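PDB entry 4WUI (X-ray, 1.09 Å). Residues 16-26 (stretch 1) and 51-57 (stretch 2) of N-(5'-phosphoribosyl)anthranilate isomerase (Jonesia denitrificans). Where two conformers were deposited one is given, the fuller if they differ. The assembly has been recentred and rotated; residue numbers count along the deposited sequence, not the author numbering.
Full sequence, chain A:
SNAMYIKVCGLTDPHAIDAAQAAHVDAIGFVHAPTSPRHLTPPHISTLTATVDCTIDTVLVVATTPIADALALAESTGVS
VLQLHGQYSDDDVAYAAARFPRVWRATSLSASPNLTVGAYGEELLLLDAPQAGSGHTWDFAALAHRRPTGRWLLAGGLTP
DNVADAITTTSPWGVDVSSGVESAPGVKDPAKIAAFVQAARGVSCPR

Stretch 1, residues 16-26: AIDAAQAAHVD
Stretch 2 51-57: TVDCTID

A helix end and the loop that follows it pack against an irregular segment containing a beta turn, in a mixed contact linked by three direct hydrogen bonds, two apolar contacts and bridging waters; the two stretches bury 427 Å² between them, both sides summed.

Residues 16 to 22 are the last part of a helix that begins earlier in the chain, with i to i+4 bonds such as A20 N to A16 O (3.0 Å) and Q21 N to I17 O (2.9 Å). The helix closes in a Schellman motif: H24 adopts positive phi (57/46), H24 N bonds Q21 O at 3.1 Å and V25 N reaches A20 O at 3.2 Å. V25 (-65/166) then extends the chain, and D26 follows at -94/-24. Stretch 2 makes a type I turn from D53 to I56, with C54 at -80/2 and T55 at -87/0; its closing bond, I56 N to D53 O, is weak at 3.3 Å. The two chains run in the same general direction, since I17 lies nearest V52 (CA to CA 7.4 Å) and D26 nearest I56 (CA to CA 5.0 Å), so they draw together toward their C-terminal ends.

Q21 is the polar centre. Its CA-to-CB bond points sideways, but chi1 -64° (m), chi2 -93° (between wells) and chi3 -162° carry the amide to the turn. There it pairs with D53 in both directions: D53 N donates to Q21 OE1 (3.0 Å, 168°), and Q21 NE2 donates to D53 OD1 (3.0 Å, 169°). The near-linear angles indicate a well-aligned pair. D53, with chi1 76° (p), also uses OD1 to accept from T55 N (2.9 Å) and T55 OG1 (2.8 Å), so one carboxylate oxygen ties the turn to the helix.

Apolar packing lies at two places. I17 (m, t) points toward stretch 2 and sets CD1 4.2 Å from V52 CG2 and 3.6 Å from T51 OG1. I56 (m, t) brings CD1 to 3.9 Å from V25 CG2 and 3.3 Å from Q21 NE2, with the methyl lying over the flat face of the Q21 amide.

At the far end the contact is through backbone: D57 N donates to D26 O (2.9 Å, 162°), while I56 CA approaches the same D26 O at 3.6 Å in a CA-H...O contact. The D26 side chain points away.

Four waters add polar links. Water 2 donates to Q21 OE1 (2.7 Å) and T51 O (2.5 Å); water 3 joins V25 O (2.8 Å) to T55 OG1 (2.9 Å); water 4 joins D26 O (2.8 Å) to T55 O (2.7 Å). Water 1 donates to Q21 O (2.8 Å), accepts from Q21 NE2 (2.9 Å) and donates weakly to T55 OG1 (3.4 Å).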

# COMPACT_ATOMS: atom_id res chain seq x y z
N ALA A 16 2.12 16.30 0.80
CA ALA A 16 1.44 15.10 0.31
C ALA A 16 0.38 14.60 1.29
O ALA A 16 -0.69 14.19 0.85
CB ALA A 16 2.46 14.03 0.01
N ILE A 17 0.67 14.62 2.58
CA ILE A 17 -0.31 14.21 3.57
C ILE A 17 -1.56 15.07 3.45
O ILE A 17 -2.68 14.52 3.51
CB ILE A 17 0.26 14.27 5.01
CG1 ILE A 17 1.34 13.17 5.18
CG2 ILE A 17 -0.85 14.10 6.05
CD1 ILE A 17 2.05 13.20 6.52
N ASP A 18 -1.40 16.38 3.27
CA ASP A 18 -2.55 17.25 3.14
C ASP A 18 -3.43 16.83 1.97
O ASP A 18 -4.67 16.83 2.07
CB ASP A 18 -2.09 18.71 2.93
CG ASP A 18 -1.54 19.35 4.17
OD1 ASP A 18 -1.75 18.80 5.27
OD2 ASP A 18 -0.90 20.42 4.04
N ALA A 19 -2.81 16.48 0.84
CA ALA A 19 -3.57 16.04 -0.33
C ALA A 19 -4.29 14.72 -0.05
O ALA A 19 -5.43 14.51 -0.47
CB ALA A 19 -2.66 15.91 -1.53
N ALA A 20 -3.62 13.81 0.63
CA ALA A 20 -4.22 12.53 0.96
C ALA A 20 -5.43 12.71 1.90
O ALA A 20 -6.46 12.05 1.73
CB ALA A 20 -3.17 11.63 1.58
N GLN A 21 -5.32 13.62 2.89
CA GLN A 21 -6.44 13.90 3.80
C GLN A 21 -7.57 14.57 3.03
O GLN A 21 -8.74 14.29 3.28
CB GLN A 21 -6.02 14.80 4.98
CG GLN A 21 -4.95 14.21 5.97
CD GLN A 21 -5.46 13.47 7.24
OE1 GLN A 21 -4.68 13.30 8.18
NE2 GLN A 21 -6.70 12.97 7.26
N ALA A 22 -7.25 15.49 2.12
CA ALA A 22 -8.28 16.20 1.37
C ALA A 22 -9.05 15.25 0.45
O ALA A 22 -10.23 15.47 0.18
CB ALA A 22 -7.67 17.34 0.57
N ALA A 23 -8.39 14.21 -0.04
CA ALA A 23 -9.01 13.21 -0.91
C ALA A 23 -9.65 12.08 -0.10
O ALA A 23 -10.24 11.17 -0.67
CB ALA A 23 -7.97 12.62 -1.83
N HIS A 24 -9.55 12.12 1.22
CA HIS A 24 -10.17 11.11 2.09
C HIS A 24 -9.70 9.71 1.76
O HIS A 24 -10.51 8.78 1.68
CB HIS A 24 -11.69 11.25 2.09
CG HIS A 24 -12.12 12.58 2.61
ND1 HIS A 24 -12.29 13.69 1.81
CD2 HIS A 24 -12.26 13.03 3.88
CE1 HIS A 24 -12.63 14.73 2.55
NE2 HIS A 24 -12.61 14.35 3.81
N VAL A 25 -8.39 9.54 1.59
CA VAL A 25 -7.85 8.20 1.44
C VAL A 25 -8.04 7.41 2.73
O VAL A 25 -8.31 7.94 3.80
CB VAL A 25 -6.36 8.20 1.02
CG1 VAL A 25 -6.13 8.99 -0.28
CG2 VAL A 25 -5.47 8.66 2.17
N ASP A 26 -7.86 6.10 2.62
CA ASP A 26 -7.99 5.21 3.76
C ASP A 26 -6.71 4.91 4.49
O ASP A 26 -6.74 4.56 5.69
CB ASP A 26 -8.67 3.92 3.34
CG ASP A 26 -10.00 4.21 2.72
OD1 ASP A 26 -10.86 4.78 3.39
OD2 ASP A 26 -10.18 3.90 1.53
N THR A 51 1.03 13.58 12.57
CA THR A 51 0.21 14.61 11.93
C THR A 51 -1.04 14.04 11.25
O THR A 51 -1.89 14.81 10.86
CB THR A 51 0.98 15.41 10.87
OG1 THR A 51 1.23 14.63 9.70
CG2 THR A 51 2.30 15.96 11.42
N VAL A 52 -1.14 12.73 11.09
CA VAL A 52 -2.25 12.10 10.36
C VAL A 52 -3.42 11.90 11.34
O VAL A 52 -3.22 11.42 12.46
CB VAL A 52 -1.79 10.75 9.77
CG1 VAL A 52 -2.94 10.07 9.05
CG2 VAL A 52 -0.62 10.95 8.83
N ASP A 53 -4.64 12.23 10.93
CA ASP A 53 -5.78 12.05 11.86
C ASP A 53 -6.29 10.61 11.88
O ASP A 53 -5.78 9.74 11.16
CB ASP A 53 -6.89 13.07 11.65
CG ASP A 53 -7.75 12.80 10.44
OD1 ASP A 53 -7.69 11.71 9.82
OD2 ASP A 53 -8.55 13.71 10.12
N CYS A 54 -7.32 10.34 12.70
CA CYS A 54 -7.74 8.97 12.95
C CYS A 54 -8.60 8.42 11.83
O CYS A 54 -9.07 7.28 11.92
CB CYS A 54 -8.50 8.84 14.28
SG CYS A 54 -10.18 9.59 14.20
N THR A 55 -8.82 9.21 10.77
CA THR A 55 -9.58 8.69 9.61
C THR A 55 -8.71 7.98 8.59
O THR A 55 -9.22 7.51 7.55
CB THR A 55 -10.39 9.78 8.91
OG1 THR A 55 -9.54 10.60 8.11
CG2 THR A 55 -11.17 10.61 9.91
N ILE A 56 -7.41 7.92 8.87
CA ILE A 56 -6.44 7.29 7.98
C ILE A 56 -5.61 6.29 8.76
O ILE A 56 -5.07 6.63 9.81
CB ILE A 56 -5.53 8.34 7.31
CG1 ILE A 56 -6.35 9.26 6.40
CG2 ILE A 56 -4.40 7.68 6.52
CD1 ILE A 56 -5.55 10.31 5.65
N ASP A 57 -5.49 5.06 8.26
CA ASP A 57 -4.56 4.11 8.80
C ASP A 57 -3.14 4.48 8.37
O ASP A 57 -2.86 4.59 7.18
CB ASP A 57 -4.89 2.69 8.27
CG ASP A 57 -6.17 2.10 8.81
OD1 ASP A 57 -6.52 2.41 9.96
OD2 ASP A 57 -6.79 1.28 8.11
O HOH W 1 -9.06 12.77 5.60
O HOH W 2 -3.24 15.50 8.85
O HOH W 3 -9.49 10.05 5.26
O HOH W 4 -9.14 4.80 7.13